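Local coordinates for protein glycoside hydrolase family 31 (Kribbella flavida DSM 17836, PDB 5X3I) that hydrolyses the alpha-1,3-glucosidic linkages of the cyclic tetrasaccharide cyclobis-(1-6)-alpha-nigerosyl to yield isomaltose inside the cell, at residues P653-L658 with Y673-G678; E680-P685 with T696-G701. The protein carries 1 engineered substitution. One frame throughout, in Å; residues are numbered along the deposited sequence.

Contact 1: residues P653-L658 with Y673-G678; sequences PLMRPL and YQYLLG
Met655 lays its side chain over one face of the Tyr675 ring, with CG 4.0 Å from the ring centroid as a CH-pi contact. CG stands anti to the backbone N (chi1 -176°) and the chain runs extended from there, which carries SD above the same face, 4.9 Å from the centroid, in a distant Met-aromatic contact, and brings CE 3.9 Å from Tyr675 CZ. The phenol oxygen hydrogen-bonds Phe588 O, which ties down the far end of the ring. Next to this stack the two backbones pair antiparallel within the C-terminal domain's sheet, 655-656 being an edge strand of it. Arg656 and Leu676 form the hydrogen-bonded pair, each N reaching the other's O at 2.8 Å, and Gly678 N extends the pairing to Leu654 O at 2.9 Å. On the sheet face shared with Leu676, Arg656 bends back at chi3 (-51°) and grips Pro653 O side-on, NE at 2.9 Å and NH2 at 3.2 Å, with that oxygen close to the guanidinium plane. Gly678 O sits over one face of that plane, while salt bridges to Asp661 and Asp679 would be expected to balance the buried charge. Farther along, Leu658 places CD1 3.8 Å from Tyr675 CA, and its CD2 touches NE2 of Gln674, whose OE1 accepts from Tyr697 N.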
# COMPACT_ATOMS: atom_id res chain seq x y z
N PRO A 653 -2.46 -20.13 -0.57
CA PRO A 653 -1.47 -19.06 -0.36
C PRO A 653 -0.05 -19.51 -0.02
O PRO A 653 0.15 -20.59 0.53
CB PRO A 653 -2.06 -18.27 0.81
CG PRO A 653 -3.54 -18.43 0.63
CD PRO A 653 -3.70 -19.87 0.20
N LEU A 654 0.91 -18.66 -0.35
CA LEU A 654 2.31 -18.90 -0.03
C LEU A 654 2.61 -18.58 1.43
O LEU A 654 3.21 -19.39 2.13
CB LEU A 654 3.22 -18.07 -0.95
CG LEU A 654 4.72 -18.22 -0.74
CD1 LEU A 654 5.12 -19.70 -0.77
CD2 LEU A 654 5.49 -17.40 -1.80
N MET A 655 2.18 -17.42 1.91
CA MET A 655 2.28 -17.14 3.33
C MET A 655 0.86 -17.37 3.86
O MET A 655 -0.01 -16.51 3.75
CB MET A 655 2.77 -15.70 3.54
CG MET A 655 3.02 -15.26 4.97
SD MET A 655 3.59 -13.55 5.02
CE MET A 655 4.00 -13.35 6.74
N ARG A 656 0.66 -18.51 4.52
CA ARG A 656 -0.68 -19.10 4.59
C ARG A 656 -1.23 -19.22 5.99
O ARG A 656 -0.76 -20.04 6.78
CB ARG A 656 -0.67 -20.48 3.92
CG ARG A 656 -2.06 -21.12 3.77
CD ARG A 656 -1.95 -22.55 3.25
NE ARG A 656 -1.12 -22.64 2.05
CZ ARG A 656 -0.72 -23.78 1.50
NH1 ARG A 656 -1.06 -24.94 2.04
NH2 ARG A 656 0.04 -23.76 0.41
N PRO A 657 -2.26 -18.40 6.30
CA PRO A 657 -2.99 -18.56 7.56
C PRO A 657 -3.49 -19.99 7.69
O PRO A 657 -3.84 -20.61 6.69
CB PRO A 657 -4.16 -17.58 7.41
CG PRO A 657 -3.67 -16.55 6.46
CD PRO A 657 -2.79 -17.30 5.49
N LEU A 658 -3.52 -20.52 8.90
CA LEU A 658 -3.88 -21.91 9.10
C LEU A 658 -5.33 -22.24 8.72
O LEU A 658 -5.66 -23.41 8.54
CB LEU A 658 -3.63 -22.32 10.55
CG LEU A 658 -2.23 -22.85 10.86
CD1 LEU A 658 -1.19 -21.76 10.72
CD2 LEU A 658 -2.18 -23.46 12.25
N TYR A 673 -0.58 -15.15 14.47
CA TYR A 673 0.70 -14.80 13.85
C TYR A 673 1.46 -15.99 13.24
O TYR A 673 2.48 -15.79 12.57
CB TYR A 673 1.58 -14.09 14.87
CG TYR A 673 1.00 -12.77 15.33
CD1 TYR A 673 1.02 -11.65 14.51
CD2 TYR A 673 0.43 -12.65 16.59
CE1 TYR A 673 0.50 -10.45 14.93
CE2 TYR A 673 -0.11 -11.45 17.02
CZ TYR A 673 -0.07 -10.35 16.19
OH TYR A 673 -0.60 -9.16 16.62
N GLN A 674 0.95 -17.20 13.47
CA GLN A 674 1.49 -18.41 12.86
C GLN A 674 1.03 -18.56 11.43
O GLN A 674 -0.06 -18.11 11.08
CB GLN A 674 1.05 -19.66 13.63
CG GLN A 674 1.60 -19.78 15.01
CD GLN A 674 1.22 -21.09 15.66
OE1 GLN A 674 1.58 -21.34 16.80
NE2 GLN A 674 0.49 -21.93 14.94
N TYR A 675 1.84 -19.20 10.61
CA TYR A 675 1.44 -19.48 9.25
C TYR A 675 2.24 -20.62 8.64
O TYR A 675 3.32 -20.96 9.12
CB TYR A 675 1.58 -18.23 8.37
CG TYR A 675 2.99 -17.68 8.31
CD1 TYR A 675 3.45 -16.82 9.29
CD2 TYR A 675 3.84 -18.01 7.27
CE1 TYR A 675 4.73 -16.31 9.24
CE2 TYR A 675 5.12 -17.51 7.21
CZ TYR A 675 5.56 -16.66 8.20
OH TYR A 675 6.83 -16.17 8.14
N LEU A 676 1.70 -21.19 7.58
CA LEU A 676 2.43 -22.16 6.79
C LEU A 676 3.12 -21.41 5.66
O LEU A 676 2.49 -20.60 4.98
CB LEU A 676 1.51 -23.24 6.24
CG LEU A 676 0.82 -24.12 7.29
CD1 LEU A 676 -0.33 -24.87 6.66
CD2 LEU A 676 1.83 -25.10 7.88
N LEU A 677 4.41 -21.67 5.46
CA LEU A 677 5.10 -21.16 4.29
C LEU A 677 5.07 -22.28 3.25
O LEU A 677 5.80 -23.26 3.35
CB LEU A 677 6.54 -20.77 4.64
CG LEU A 677 7.47 -20.30 3.51
CD1 LEU A 677 7.11 -18.90 3.08
CD2 LEU A 677 8.91 -20.35 3.97
N GLY A 678 4.26 -22.09 2.22
CA GLY A 678 3.93 -23.19 1.33
C GLY A 678 3.23 -24.31 2.08
O GLY A 678 2.79 -24.14 3.22

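Contact 2: residues E680-P685 with T696-G701; sequences ELLINP and TYLPAG
Leu682 overlaps three residues of 696-701 with its two methyl groups. CD2 lies 3.6 Å from Thr696 CG2, the two side chains lying alongside and pointing opposite ways, while CD1 comes up against the ring carbon Pro699 CD at 3.6 Å and meets Leu698 CD2 at 3.9 Å. With CG anti to the backbone N (chi1 -170°), the leucine fork is held out from its strand toward these partners. Leu676 and Trp703, on two other strands, also touch Leu682.

Two residues on, Asn684 supplies the polar part of the contact. Its ND2 donates to Thr696 OG1 at 2.7 Å, a nearly straight bond (170° at the hydrogen) with the hydroxyl oxygen almost in the amide plane. Weak hydrogen bonds from ND2 to Thr695 O and between OD1 and Trp694 NE1 may further limit the amide's rotation. Thr696 thus works with both branches, OG1 accepting from the amide and CG2 packing on the leucine. A valine here would probably leave Asn684 ND2 without its short, straight bond and the amide freer to turn.

No backbone hydrogen bond joins the segments: the axes of 681-683 and 696-698 approach to 8.9 Å and run roughly antiparallel, at 151°. Strand 693-698 instead pairs with 715-720, so side chains alone bridge two layers, a face-to-face packing of beta-sheets within the glycoside hydrolase family 31 C-terminal domain.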
# COMPACT_ATOMS: atom_id res chain seq x y z
N GLU A 680 4.56 -27.23 3.20
CA GLU A 680 5.32 -28.05 4.15
C GLU A 680 5.86 -27.45 5.44
O GLU A 680 6.24 -28.20 6.34
CB GLU A 680 6.52 -28.65 3.40
CG GLU A 680 6.21 -29.09 1.97
CD GLU A 680 5.12 -30.15 1.88
OE1 GLU A 680 4.72 -30.71 2.91
OE2 GLU A 680 4.68 -30.43 0.75
N LEU A 681 5.89 -26.13 5.58
CA LEU A 681 6.57 -25.54 6.73
C LEU A 681 5.66 -24.62 7.53
O LEU A 681 5.02 -23.76 6.97
CB LEU A 681 7.80 -24.75 6.29
CG LEU A 681 8.99 -25.48 5.65
CD1 LEU A 681 10.00 -24.46 5.13
CD2 LEU A 681 9.64 -26.43 6.63
N LEU A 682 5.66 -24.79 8.85
CA LEU A 682 4.91 -23.93 9.74
C LEU A 682 5.87 -23.01 10.48
O LEU A 682 6.82 -23.45 11.12
CB LEU A 682 4.07 -24.76 10.72
CG LEU A 682 3.04 -24.02 11.56
CD1 LEU A 682 1.89 -24.93 11.90
CD2 LEU A 682 3.66 -23.49 12.83
N ILE A 683 5.60 -21.72 10.38
CA ILE A 683 6.46 -20.70 10.96
C ILE A 683 5.78 -20.03 12.15
O ILE A 683 4.58 -19.79 12.12
CB ILE A 683 6.82 -19.62 9.92
CG1 ILE A 683 7.10 -20.26 8.55
CG2 ILE A 683 7.97 -18.77 10.41
CD1 ILE A 683 8.23 -21.27 8.55
N ASN A 684 6.55 -19.72 13.19
CA ASN A 684 6.03 -19.00 14.34
C ASN A 684 6.99 -17.92 14.83
O ASN A 684 7.75 -18.15 15.77
CB ASN A 684 5.72 -19.97 15.48
CG ASN A 684 4.97 -19.31 16.62
OD1 ASN A 684 4.47 -18.19 16.49
ND2 ASN A 684 4.90 -19.99 17.76
N PRO A 685 6.94 -16.74 14.20
CA PRO A 685 7.84 -15.63 14.47
C PRO A 685 7.91 -15.30 15.95
O PRO A 685 6.89 -15.39 16.63
CB PRO A 685 7.21 -14.47 13.70
CG PRO A 685 6.46 -15.13 12.61
CD PRO A 685 5.94 -16.40 13.18
N THR A 696 4.23 -22.91 20.14
CA THR A 696 3.65 -23.01 18.82
C THR A 696 2.50 -24.00 18.84
O THR A 696 2.59 -25.04 19.48
CB THR A 696 4.71 -23.46 17.78
OG1 THR A 696 5.80 -22.54 17.78
CG2 THR A 696 4.11 -23.54 16.40
N TYR A 697 1.42 -23.69 18.14
CA TYR A 697 0.33 -24.64 18.02
C TYR A 697 0.40 -25.35 16.69
O TYR A 697 0.21 -24.75 15.63
CB TYR A 697 -1.04 -23.97 18.19
CG TYR A 697 -2.19 -24.91 17.88
CD1 TYR A 697 -2.57 -25.89 18.79
CD2 TYR A 697 -2.87 -24.84 16.68
CE1 TYR A 697 -3.60 -26.77 18.51
CE2 TYR A 697 -3.91 -25.71 16.40
CZ TYR A 697 -4.27 -26.67 17.32
OH TYR A 697 -5.30 -27.53 17.04
N LEU A 698 0.66 -26.65 16.75
CA LEU A 698 0.71 -27.47 15.55
C LEU A 698 -0.63 -28.15 15.33
O LEU A 698 -1.08 -28.92 16.17
CB LEU A 698 1.82 -28.51 15.66
CG LEU A 698 3.24 -27.98 15.85
CD1 LEU A 698 4.22 -29.13 15.98
CD2 LEU A 698 3.63 -27.09 14.69
N PRO A 699 -1.26 -27.89 14.19
CA PRO A 699 -2.54 -28.51 13.86
C PRO A 699 -2.38 -30.00 13.57
O PRO A 699 -1.28 -30.54 13.74
CB PRO A 699 -2.99 -27.75 12.62
CG PRO A 699 -1.72 -27.30 11.98
CD PRO A 699 -0.78 -27.01 13.11
N ALA A 700 -3.44 -30.64 13.11
CA ALA A 700 -3.44 -32.07 12.87
C ALA A 700 -2.38 -32.46 11.85
O ALA A 700 -2.03 -31.66 10.99
CB ALA A 700 -4.80 -32.53 12.40
N GLY A 701 -1.90 -33.69 11.94
CA GLY A 701 -0.80 -34.19 11.13
C GLY A 701 0.47 -34.39 11.92
O GLY A 701 0.51 -34.15 13.12

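The two contacts follow one another along the chain, contact 1 closing before contact 2 opens, and their centres lie about 9 Å apart. Strands 675-677 and 681-683 link them directly as consecutive antiparallel neighbours in the same sheet, where Tyr675 O and Ile683 N probably hydrogen-bond at 2.7 Å. Contact 1 adds one edge strand, 655-656, to this sheet, whereas contact 2 joins it to the separate pair of strands 693-698 and 715-720. Gln674 spans both, its OE1 taking a probable hydrogen bond from Tyr697 N. Both contacts lie in the C-terminal domain, contact 1 within one sheet and contact 2 between two, away from the annotated active-site residues, with Tyr675 also packing against helix 541-556.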